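1,3,6,8-tetrahydroxynaphthalene synthase (Streptomyces coelicolor, PDB 1U0M) catalyses the iterative condensation of five malonyl-CoA units and the cyclisation of the resulting pentaketide to 1,3,6,8-tetrahydroxynaphthalene, a melanin precursor. Local coordinates at residues Pro71-Arg76 and Thr237-Leu242; Pro253-Leu258 and Thr290-Asp295; Val277-Gly280 and Ile284-Asp287. All coordinates share one frame; numbering follows the deposited sequence.

How the contacts relate
All three contacts are buried, but they sit differently in the fold. Contact 1 lies at the subunit interface, where a hairpin strand meets the start of helix 73-99; its chemistry is aromatic, with one water bridging its looser side. Contacts 2 and 3 both use helix 281-291, their centres about 11 Å apart, and contact 3 is nested within the chain loop that contact 2 closes. Contact 2 joins the end of that helix to helix 251-263 through aliphatic groups, beside exposed prolines. Contact 3, also aliphatic, is nearest the centre of the chain and packs the helix against strand 276-278, close to Cys146. Contact 1 is far off, its centre about 27 Å from that of contact 3.

Contact 1. Residues Pro71-Arg76 and Thr237-Leu242; sequences PGFEDR and TGFHFL
Phe73 lays one face of its ring flat over Gly238, whose CA stands 3.7 Å from the ring centroid and 13° off the normal, a CH-pi contact. The fit is close: a CB on Gly238 would come about 3.3 Å from Phe73 CD2, and with the backbone turned as it is there it would also run into the carbonyl O of Thr237. With CG anti to the backbone N (chi1 -175°), the Phe73 ring reaches on past the glycine and turns its edge to the face of Phe239, an edge-to-face pair with planes at 59°. Phe73 CZ meets Phe239 CZ at 4.1 Å, offset toward the rim of the Phe239 ring. The other side is looser. A water lying in the guanidinium plane of Arg76 accepts from Arg76 NH1 (3.1 Å) and donates to Thr237 O (3.0 Å), just before the strand; the CB of Thr237 is directed away from the helix. A leucine in place of Phe73 would probably lose the flat ring face over Gly238 CA and leave the face of Phe239 without its edge-on partner. Phe73 also packs on Val234 of the second subunit, and Phe239 stacks with Phe117 of that subunit. The arrangement thus sets the beta-hairpin 230-243 against the first turn of helix 73-99, whose N-cap position is Gly72, at the dimer interface of this thiolase-fold enzyme.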
ATOM      1  N   PRO A  71      -7.379 -16.380  18.855  1.00 37.13           N
ATOM      2  CA  PRO A  71      -8.773 -16.656  18.477  1.00 37.07           C
ATOM      3  C   PRO A  71      -8.957 -16.809  16.977  1.00 36.95           C
ATOM      4  O   PRO A  71     -10.086 -16.902  16.488  1.00 40.25           O
ATOM      5  CB  PRO A  71      -9.510 -15.432  19.004  1.00 36.50           C
ATOM      6  CG  PRO A  71      -8.506 -14.332  18.716  1.00 37.02           C
ATOM      7  CD  PRO A  71      -7.209 -14.957  19.213  1.00 35.91           C
ATOM      8  N   GLY A  72      -7.843 -16.829  16.252  1.00 35.10           N
ATOM      9  CA  GLY A  72      -7.887 -16.944  14.808  1.00 30.03           C
ATOM     10  C   GLY A  72      -7.634 -15.592  14.158  1.00 30.56           C
ATOM     11  O   GLY A  72      -7.898 -14.541  14.754  1.00 32.24           O
ATOM     12  N   PHE A  73      -7.133 -15.623  12.931  1.00 29.97           N
ATOM     13  CA  PHE A  73      -6.811 -14.414  12.163  1.00 29.82           C
ATOM     14  C   PHE A  73      -8.054 -13.539  11.939  1.00 30.20           C
ATOM     15  O   PHE A  73      -7.973 -12.309  11.988  1.00 30.67           O
ATOM     16  CB  PHE A  73      -6.194 -14.851  10.821  1.00 26.33           C
ATOM     17  CG  PHE A  73      -5.693 -13.725   9.964  1.00 27.73           C
ATOM     18  CD1 PHE A  73      -5.665 -13.869   8.574  1.00 28.39           C
ATOM     19  CD2 PHE A  73      -5.228 -12.542  10.521  1.00 22.62           C
ATOM     20  CE1 PHE A  73      -5.184 -12.858   7.758  1.00 26.63           C
ATOM     21  CE2 PHE A  73      -4.748 -11.523   9.710  1.00 25.80           C
ATOM     22  CZ  PHE A  73      -4.725 -11.681   8.324  1.00 26.09           C
ATOM     23  N   GLU A  74      -9.205 -14.168  11.691  1.00 31.28           N
ATOM     24  CA  GLU A  74     -10.446 -13.416  11.474  1.00 30.72           C
ATOM     25  C   GLU A  74     -10.791 -12.598  12.722  1.00 31.50           C
ATOM     26  O   GLU A  74     -11.027 -11.397  12.630  1.00 32.49           O
ATOM     27  CB  GLU A  74     -11.611 -14.356  11.114  1.00 32.36           C
ATOM     28  CG  GLU A  74     -12.968 -13.641  11.040  1.00 33.00           C
ATOM     29  CD  GLU A  74     -14.092 -14.478  10.422  1.00 35.69           C
ATOM     30  OE1 GLU A  74     -13.976 -15.724  10.372  1.00 34.05           O
ATOM     31  OE2 GLU A  74     -15.111 -13.872  10.003  1.00 34.14           O
ATOM     32  N   ASP A  75     -10.811 -13.229  13.892  1.00 32.44           N
ATOM     33  CA  ASP A  75     -11.112 -12.480  15.116  1.00 37.00           C
ATOM     34  C   ASP A  75     -10.009 -11.467  15.443  1.00 34.26           C
ATOM     35  O   ASP A  75     -10.285 -10.346  15.863  1.00 34.98           O
ATOM     36  CB  ASP A  75     -11.330 -13.434  16.309  1.00 41.06           C
ATOM     37  CG  ASP A  75     -12.709 -14.110  16.283  1.00 43.74           C
ATOM     38  OD1 ASP A  75     -13.477 -13.864  15.316  1.00 43.25           O
ATOM     39  OD2 ASP A  75     -13.022 -14.888  17.224  1.00 41.31           O
ATOM     40  N   ARG A  76      -8.757 -11.861  15.239  1.00 35.27           N
ATOM     41  CA  ARG A  76      -7.621 -10.976  15.490  1.00 32.55           C
ATOM     42  C   ARG A  76      -7.805  -9.726  14.622  1.00 30.38           C
ATOM     43  O   ARG A  76      -7.727  -8.604  15.101  1.00 31.34           O
ATOM     44  CB  ARG A  76      -6.304 -11.680  15.095  1.00 32.10           C
ATOM     45  CG  ARG A  76      -5.184 -11.661  16.146  1.00 32.54           C
ATOM     46  CD  ARG A  76      -5.389 -12.766  17.147  1.00 33.21           C
ATOM     47  NE  ARG A  76      -4.329 -12.960  18.141  1.00 34.03           N
ATOM     48  CZ  ARG A  76      -3.064 -13.307  17.877  1.00 33.72           C
ATOM     49  NH1 ARG A  76      -2.643 -13.486  16.636  1.00 32.15           N
ATOM     50  NH2 ARG A  76      -2.227 -13.556  18.878  1.00 35.43           N
ATOM     51  N   THR A 237      -3.086 -18.650   9.995  1.00 28.11           N
ATOM     52  CA  THR A 237      -3.023 -18.067  11.335  1.00 26.93           C
ATOM     53  C   THR A 237      -2.713 -16.577  11.290  1.00 28.15           C
ATOM     54  O   THR A 237      -2.714 -15.880  12.312  1.00 28.50           O
ATOM     55  CB  THR A 237      -1.947 -18.769  12.188  1.00 29.14           C
ATOM     56  OG1 THR A 237      -0.917 -19.255  11.330  1.00 27.79           O
ATOM     57  CG2 THR A 237      -2.534 -19.932  12.965  1.00 29.59           C
ATOM     58  N   GLY A 238      -2.426 -16.080  10.096  1.00 28.65           N
ATOM     59  CA  GLY A 238      -2.141 -14.670   9.964  1.00 28.84           C
ATOM     60  C   GLY A 238      -0.736 -14.394   9.500  1.00 27.64           C
ATOM     61  O   GLY A 238      -0.174 -15.149   8.709  1.00 24.98           O
ATOM     62  N   PHE A 239      -0.166 -13.310  10.011  1.00 28.64           N
ATOM     63  CA  PHE A 239       1.172 -12.914   9.624  1.00 29.86           C
ATOM     64  C   PHE A 239       2.224 -13.374  10.615  1.00 29.94           C
ATOM     65  O   PHE A 239       2.162 -13.035  11.803  1.00 30.07           O
ATOM     66  CB  PHE A 239       1.238 -11.387   9.468  1.00 31.47           C
ATOM     67  CG  PHE A 239       0.261 -10.840   8.467  1.00 35.12           C
ATOM     68  CD1 PHE A 239      -0.074 -11.573   7.329  1.00 36.17           C
ATOM     69  CD2 PHE A 239      -0.313  -9.585   8.646  1.00 37.04           C
ATOM     70  CE1 PHE A 239      -0.961 -11.066   6.392  1.00 37.87           C
ATOM     71  CE2 PHE A 239      -1.199  -9.069   7.716  1.00 34.68           C
ATOM     72  CZ  PHE A 239      -1.528  -9.807   6.585  1.00 36.38           C
ATOM     73  N   HIS A 240       3.177 -14.156  10.113  1.00 27.14           N
ATOM     74  CA  HIS A 240       4.285 -14.661  10.914  1.00 28.52           C
ATOM     75  C   HIS A 240       5.532 -13.869  10.506  1.00 27.98           C
ATOM     76  O   HIS A 240       6.000 -13.948   9.371  1.00 28.62           O
ATOM     77  CB  HIS A 240       4.511 -16.166  10.659  1.00 26.30           C
ATOM     78  CG  HIS A 240       3.388 -17.038  11.125  1.00 26.67           C
ATOM     79  ND1 HIS A 240       2.106 -16.939  10.620  1.00 28.07           N
ATOM     80  CD2 HIS A 240       3.361 -18.054  12.022  1.00 22.01           C
ATOM     81  CE1 HIS A 240       1.342 -17.860  11.183  1.00 24.76           C
ATOM     82  NE2 HIS A 240       2.079 -18.549  12.037  1.00 23.74           N
ATOM     83  N   PHE A 241       6.055 -13.100  11.447  1.00 28.40           N
ATOM     84  CA  PHE A 241       7.214 -12.265  11.207  1.00 30.31           C
ATOM     85  C   PHE A 241       8.538 -13.032  11.227  1.00 32.35           C
ATOM     86  O   PHE A 241       8.831 -13.762  12.171  1.00 31.87           O
ATOM     87  CB  PHE A 241       7.253 -11.144  12.252  1.00 26.53           C
ATOM     88  CG  PHE A 241       8.256 -10.077  11.951  1.00 26.96           C
ATOM     89  CD1 PHE A 241       8.172  -9.346  10.770  1.00 25.07           C
ATOM     90  CD2 PHE A 241       9.290  -9.802  12.840  1.00 27.57           C
ATOM     91  CE1 PHE A 241       9.105  -8.349  10.475  1.00 26.24           C
ATOM     92  CE2 PHE A 241      10.233  -8.801  12.546  1.00 28.63           C
ATOM     93  CZ  PHE A 241      10.134  -8.080  11.369  1.00 23.31           C
ATOM     94  N   LEU A 242       9.336 -12.842  10.180  1.00 34.34           N
ATOM     95  CA  LEU A 242      10.631 -13.501  10.054  1.00 37.25           C
ATOM     96  C   LEU A 242      11.742 -12.461   9.968  1.00 39.10           C
ATOM     97  O   LEU A 242      11.744 -11.584   9.088  1.00 40.08           O
ATOM     98  CB  LEU A 242      10.668 -14.388   8.808  1.00 39.31           C
ATOM     99  CG  LEU A 242       9.978 -15.757   8.844  1.00 42.36           C
ATOM    100  CD1 LEU A 242       8.523 -15.631   9.246  1.00 43.65           C
ATOM    101  CD2 LEU A 242      10.085 -16.384   7.474  1.00 43.20           C
TER
HETATM  102  O   HOH W   1      -3.647 -13.378  13.748  1.00 29.76           O

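Contact 2. Residues Pro253-Leu258 and Thr290-Asp295; sequences PLAPAL and TFLEVD
Ala255 and Leu292 bring the two backbones nearest, their CA atoms 5.1 Å apart, where helix 251-263 passes the weakly bonded last turn of helix 281-291 and the loop after it. Ala255, small and with its CB directed toward the other segment, permits this approach: its CB lies 3.7 Å from Phe291 O and touches Phe291 CB as well. Phe291 contributes little more than that CB, because its CG is anti to the carbonyl carbon (chi1 -76°) and the ring leads away to Met251 and Glu252, nearer the start of helix 251-263. Leu292 makes the more extensive contact, through a single methyl. Its CG lies anti to the backbone N (chi1 -157°), which brings CD1 against Ala255 and Leu258, one turn apart on the opposing helix. Leu292 CD1 rests 3.5 Å from Ala255 O and also meets CB and CD1 of Leu258, again at 3.5 Å from Leu258 CD1. The Leu258 and Leu292 side chains run across each other at about a right angle, and the one Leu292 methyl bears on both the base (CB) and the CD1 methyl of Leu258. Helix 251-263 is kinked here, since Pro256 has no N-H to bond to the turn before, while Leu258 N resumes the helical pattern with a bond to Leu254 O. Glu293, with positive phi, is where the 290-295 segment leaves helical geometry. On the sheet side of helix 251-263, Leu254 and Leu258 rest on Ala347 and Met349 of strand 346-355. Lys259 adds a weak hydrogen bond to Phe291 O, but across the two segments themselves the chemistry is aliphatic, which implies that the joint depends on shape and burial, not on directed bonds.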
ATOM      1  N   PRO A 253      26.741  -2.430   5.267  1.00 69.54           N
ATOM      2  CA  PRO A 253      26.408  -2.067   3.886  1.00 68.97           C
ATOM      3  C   PRO A 253      25.474  -0.866   3.752  1.00 68.57           C
ATOM      4  O   PRO A 253      25.435  -0.221   2.708  1.00 68.57           O
ATOM      5  CB  PRO A 253      25.771  -3.343   3.341  1.00 69.55           C
ATOM      6  CG  PRO A 253      26.432  -4.423   4.143  1.00 69.02           C
ATOM      7  CD  PRO A 253      26.387  -3.836   5.525  1.00 69.21           C
ATOM      8  N   LEU A 254      24.725  -0.566   4.808  1.00 68.67           N
ATOM      9  CA  LEU A 254      23.782   0.544   4.772  1.00 69.85           C
ATOM     10  C   LEU A 254      24.404   1.896   5.076  1.00 70.09           C
ATOM     11  O   LEU A 254      23.966   2.917   4.543  1.00 70.29           O
ATOM     12  CB  LEU A 254      22.628   0.286   5.746  1.00 70.46           C
ATOM     13  CG  LEU A 254      21.654   1.442   6.010  1.00 71.25           C
ATOM     14  CD1 LEU A 254      21.061   1.960   4.711  1.00 71.97           C
ATOM     15  CD2 LEU A 254      20.555   0.957   6.919  1.00 71.29           C
ATOM     16  N   ALA A 255      25.414   1.902   5.939  1.00 70.57           N
ATOM     17  CA  ALA A 255      26.099   3.134   6.324  1.00 69.81           C
ATOM     18  C   ALA A 255      26.447   4.012   5.119  1.00 69.31           C
ATOM     19  O   ALA A 255      26.122   5.205   5.098  1.00 69.43           O
ATOM     20  CB  ALA A 255      27.359   2.800   7.115  1.00 69.79           C
ATOM     21  N   PRO A 256      27.114   3.437   4.101  1.00 68.46           N
ATOM     22  CA  PRO A 256      27.495   4.185   2.898  1.00 68.22           C
ATOM     23  C   PRO A 256      26.298   4.818   2.192  1.00 68.50           C
ATOM     24  O   PRO A 256      26.376   5.949   1.713  1.00 68.73           O
ATOM     25  CB  PRO A 256      28.170   3.124   2.033  1.00 67.85           C
ATOM     26  CG  PRO A 256      28.777   2.209   3.048  1.00 68.19           C
ATOM     27  CD  PRO A 256      27.665   2.070   4.056  1.00 68.36           C
ATOM     28  N   ALA A 257      25.195   4.078   2.125  1.00 68.60           N
ATOM     29  CA  ALA A 257      23.986   4.568   1.480  1.00 68.66           C
ATOM     30  C   ALA A 257      23.509   5.821   2.198  1.00 69.02           C
ATOM     31  O   ALA A 257      22.876   6.692   1.602  1.00 68.75           O
ATOM     32  CB  ALA A 257      22.901   3.499   1.516  1.00 68.68           C
ATOM     33  N   LEU A 258      23.812   5.900   3.487  1.00 69.43           N
ATOM     34  CA  LEU A 258      23.426   7.056   4.281  1.00 70.79           C
ATOM     35  C   LEU A 258      24.348   8.223   3.952  1.00 72.12           C
ATOM     36  O   LEU A 258      23.916   9.373   3.896  1.00 72.35           O
ATOM     37  CB  LEU A 258      23.512   6.722   5.769  1.00 70.00           C
ATOM     38  CG  LEU A 258      22.378   5.851   6.310  1.00 68.96           C
ATOM     39  CD1 LEU A 258      22.694   5.399   7.722  1.00 68.46           C
ATOM     40  CD2 LEU A 258      21.085   6.645   6.276  1.00 69.12           C
ATOM     41  N   THR A 290      28.271   3.259  14.765  1.00 88.20           N
ATOM     42  CA  THR A 290      29.671   2.873  14.595  1.00 88.23           C
ATOM     43  C   THR A 290      30.051   2.898  13.116  1.00 88.54           C
ATOM     44  O   THR A 290      30.943   3.642  12.714  1.00 89.10           O
ATOM     45  CB  THR A 290      29.941   1.456  15.166  1.00 87.70           C
ATOM     46  OG1 THR A 290      29.013   0.525  14.596  1.00 87.95           O
ATOM     47  CG2 THR A 290      29.798   1.448  16.682  1.00 87.33           C
ATOM     48  N   PHE A 291      29.375   2.082  12.312  1.00 88.18           N
ATOM     49  CA  PHE A 291      29.646   2.013  10.882  1.00 88.59           C
ATOM     50  C   PHE A 291      29.513   3.386  10.226  1.00 88.88           C
ATOM     51  O   PHE A 291      30.218   3.683   9.262  1.00 89.43           O
ATOM     52  CB  PHE A 291      28.695   1.011  10.211  1.00 88.64           C
ATOM     53  CG  PHE A 291      29.064  -0.435  10.449  1.00 89.58           C
ATOM     54  CD1 PHE A 291      30.285  -0.928  10.011  1.00 89.76           C
ATOM     55  CD2 PHE A 291      28.191  -1.296  11.106  1.00 89.75           C
ATOM     56  CE1 PHE A 291      30.639  -2.267  10.224  1.00 89.80           C
ATOM     57  CE2 PHE A 291      28.534  -2.638  11.325  1.00 89.81           C
ATOM     58  CZ  PHE A 291      29.761  -3.125  10.881  1.00 89.92           C
ATOM     59  N   LEU A 292      28.616   4.216  10.761  1.00 89.36           N
ATOM     60  CA  LEU A 292      28.386   5.558  10.230  1.00 90.12           C
ATOM     61  C   LEU A 292      29.394   6.480  10.892  1.00 91.57           C
ATOM     62  O   LEU A 292      30.022   7.301  10.228  1.00 92.23           O
ATOM     63  CB  LEU A 292      26.961   6.054  10.528  1.00 88.84           C
ATOM     64  CG  LEU A 292      26.488   7.150   9.572  1.00 87.02           C
ATOM     65  CD1 LEU A 292      25.983   6.500   8.296  1.00 86.92           C
ATOM     66  CD2 LEU A 292      25.388   7.965  10.197  1.00 85.93           C
ATOM     67  N   GLU A 293      29.534   6.345  12.209  1.00 92.65           N
ATOM     68  CA  GLU A 293      30.496   7.129  12.975  1.00 93.97           C
ATOM     69  C   GLU A 293      30.001   8.472  13.466  1.00 93.87           C
ATOM     70  O   GLU A 293      30.671   9.485  13.324  1.00 94.25           O
ATOM     71  CB  GLU A 293      31.780   7.328  12.158  1.00 95.74           C
ATOM     72  CG  GLU A 293      32.299   6.054  11.501  1.00 98.06           C
ATOM     73  CD  GLU A 293      33.388   6.313  10.498  1.00 99.25           C
ATOM     74  OE1 GLU A 293      33.295   7.309   9.753  1.00 99.51           O
ATOM     75  OE2 GLU A 293      34.337   5.510  10.432  1.00100.07           O
ATOM     76  N   VAL A 294      28.812   8.460  14.045  1.00 93.71           N
ATOM     77  CA  VAL A 294      28.242   9.656  14.614  1.00 93.53           C
ATOM     78  C   VAL A 294      28.670   9.510  16.063  1.00 93.10           C
ATOM     79  O   VAL A 294      29.844   9.688  16.411  1.00 94.25           O
ATOM     80  CB  VAL A 294      26.705   9.681  14.470  1.00 93.77           C
ATOM     81  CG1 VAL A 294      26.101  10.768  15.342  1.00 93.61           C
ATOM     82  CG2 VAL A 294      26.350   9.918  13.036  1.00 94.16           C
ATOM     83  N   ASP A 295      27.726   9.130  16.902  1.00 91.92           N
ATOM     84  CA  ASP A 295      27.989   8.947  18.312  1.00 90.19           C
ATOM     85  C   ASP A 295      26.825   8.109  18.793  1.00 88.37           C
ATOM     86  O   ASP A 295      25.721   8.177  18.214  1.00 88.74           O
ATOM     87  CB  ASP A 295      28.098  10.320  19.034  1.00 91.86           C
ATOM     88  CG  ASP A 295      26.818  11.129  19.020  1.00 93.79           C
ATOM     89  OD1 ASP A 295      25.812  10.634  19.546  1.00 95.69           O
ATOM     90  OD2 ASP A 295      26.801  12.271  18.505  1.00 94.59           O
TER

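Contact 3. Residues Val277-Gly280 and Ile284-Asp287; sequences VHAG and ILDD
Val277, Ala279, Ile284 and Leu285 make the apolar part of this contact, in which helix 281-291 folds back on the strand that leads into it. Leu285 sends CD1 between two residues on the same face of the 277-280 segment: it lies 3.5 Å from Val277 CG2 and 3.7 Å from Ala279 CB. The branch arrives there because CG is anti to the backbone N (chi1 -164°), and the Leu285 and Val277 side chains cross obliquely. Ala279 CB is shared, since Ile284 CG2 also packs on it at 3.7 Å. The second kind of interaction is aliphatic carbon against a carbonyl: the CG1 branch of Ile284 lies along Gly280 O, with Ile284 CD1 3.3 Å from Gly280 O and CB and CG1 of the same isoleucine only slightly farther. Polar links tie the strand to its surroundings: Val277 O accepts from Ser302 OG, and His278 pairs through its backbone with Ala339 in the neighbouring strand 337-342. The CB of His278 is directed away from the helix, and its side chain touches Cys146, the probable active-site residue, and Asn311, consistent with the Cys-His-Asn catalytic triad of chalcone synthases. The contact is the packing within a beta-alpha unit of the thiolase fold, whose strand has His278 on its opposite side, beside the active site.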
ATOM      1  N   VAL A 277      16.509   8.122  13.552  1.00 64.97           N
ATOM      2  CA  VAL A 277      16.454   6.920  12.734  1.00 64.02           C
ATOM      3  C   VAL A 277      15.817   5.749  13.473  1.00 63.64           C
ATOM      4  O   VAL A 277      15.996   5.599  14.680  1.00 63.26           O
ATOM      5  CB  VAL A 277      17.860   6.490  12.288  1.00 63.35           C
ATOM      6  CG1 VAL A 277      18.647   7.698  11.838  1.00 63.26           C
ATOM      7  CG2 VAL A 277      18.572   5.777  13.418  1.00 64.74           C
ATOM      8  N   HIS A 278      15.079   4.919  12.741  1.00 62.31           N
ATOM      9  CA  HIS A 278      14.438   3.763  13.343  1.00 61.46           C
ATOM     10  C   HIS A 278      15.136   2.460  13.003  1.00 61.98           C
ATOM     11  O   HIS A 278      15.302   2.105  11.837  1.00 60.18           O
ATOM     12  CB  HIS A 278      12.971   3.653  12.922  1.00 60.52           C
ATOM     13  CG  HIS A 278      12.357   2.324  13.248  1.00 59.76           C
ATOM     14  ND1 HIS A 278      12.499   1.723  14.480  1.00 59.21           N
ATOM     15  CD2 HIS A 278      11.625   1.469  12.496  1.00 58.72           C
ATOM     16  CE1 HIS A 278      11.885   0.553  14.471  1.00 57.51           C
ATOM     17  NE2 HIS A 278      11.347   0.375  13.280  1.00 57.04           N
ATOM     18  N   ALA A 279      15.533   1.754  14.052  1.00 64.17           N
ATOM     19  CA  ALA A 279      16.190   0.466  13.925  1.00 66.54           C
ATOM     20  C   ALA A 279      15.613  -0.395  15.048  1.00 67.81           C
ATOM     21  O   ALA A 279      15.429   0.079  16.173  1.00 66.98           O
ATOM     22  CB  ALA A 279      17.700   0.625  14.086  1.00 67.37           C
ATOM     23  N   GLY A 280      15.310  -1.650  14.734  1.00 68.73           N
ATOM     24  CA  GLY A 280      14.749  -2.542  15.731  1.00 71.04           C
ATOM     25  C   GLY A 280      15.738  -2.924  16.814  1.00 73.24           C
ATOM     26  O   GLY A 280      16.729  -3.600  16.550  1.00 74.58           O
ATOM     27  N   ILE A 284      20.854  -3.140  16.594  1.00 86.18           N
ATOM     28  CA  ILE A 284      20.919  -2.639  15.232  1.00 85.92           C
ATOM     29  C   ILE A 284      21.176  -1.135  15.215  1.00 86.06           C
ATOM     30  O   ILE A 284      21.813  -0.615  14.301  1.00 86.03           O
ATOM     31  CB  ILE A 284      19.602  -2.938  14.488  1.00 85.81           C
ATOM     32  CG1 ILE A 284      19.376  -4.449  14.428  1.00 85.40           C
ATOM     33  CG2 ILE A 284      19.640  -2.345  13.092  1.00 85.39           C
ATOM     34  CD1 ILE A 284      18.050  -4.845  13.816  1.00 85.61           C
ATOM     35  N   LEU A 285      20.687  -0.442  16.236  1.00 86.28           N
ATOM     36  CA  LEU A 285      20.865   1.000  16.317  1.00 87.07           C
ATOM     37  C   LEU A 285      22.309   1.360  16.644  1.00 88.10           C
ATOM     38  O   LEU A 285      22.809   2.397  16.210  1.00 88.27           O
ATOM     39  CB  LEU A 285      19.934   1.588  17.376  1.00 86.85           C
ATOM     40  CG  LEU A 285      19.719   3.103  17.326  1.00 86.40           C
ATOM     41  CD1 LEU A 285      19.030   3.475  16.025  1.00 86.24           C
ATOM     42  CD2 LEU A 285      18.876   3.540  18.510  1.00 86.83           C
ATOM     43  N   ASP A 286      22.977   0.501  17.408  1.00 89.40           N
ATOM     44  CA  ASP A 286      24.366   0.740  17.788  1.00 90.62           C
ATOM     45  C   ASP A 286      25.362   0.428  16.683  1.00 90.91           C
ATOM     46  O   ASP A 286      26.487   0.930  16.694  1.00 91.03           O
ATOM     47  CB  ASP A 286      24.725  -0.058  19.040  1.00 91.53           C
ATOM     48  CG  ASP A 286      24.339   0.664  20.310  1.00 92.74           C
ATOM     49  OD1 ASP A 286      24.692   1.854  20.438  1.00 92.95           O
ATOM     50  OD2 ASP A 286      23.688   0.049  21.181  1.00 94.61           O
ATOM     51  N   ASP A 287      24.958  -0.415  15.740  1.00 91.13           N
ATOM     52  CA  ASP A 287      25.820  -0.751  14.616  1.00 90.89           C
ATOM     53  C   ASP A 287      25.794   0.456  13.686  1.00 90.55           C
ATOM     54  O   ASP A 287      26.688   0.647  12.863  1.00 91.05           O
ATOM     55  CB  ASP A 287      25.291  -1.988  13.884  1.00 91.55           C
ATOM     56  CG  ASP A 287      25.524  -3.275  14.659  1.00 92.31           C
ATOM     57  OD1 ASP A 287      25.249  -3.300  15.878  1.00 92.86           O
ATOM     58  OD2 ASP A 287      25.975  -4.265  14.042  1.00 91.56           O
TER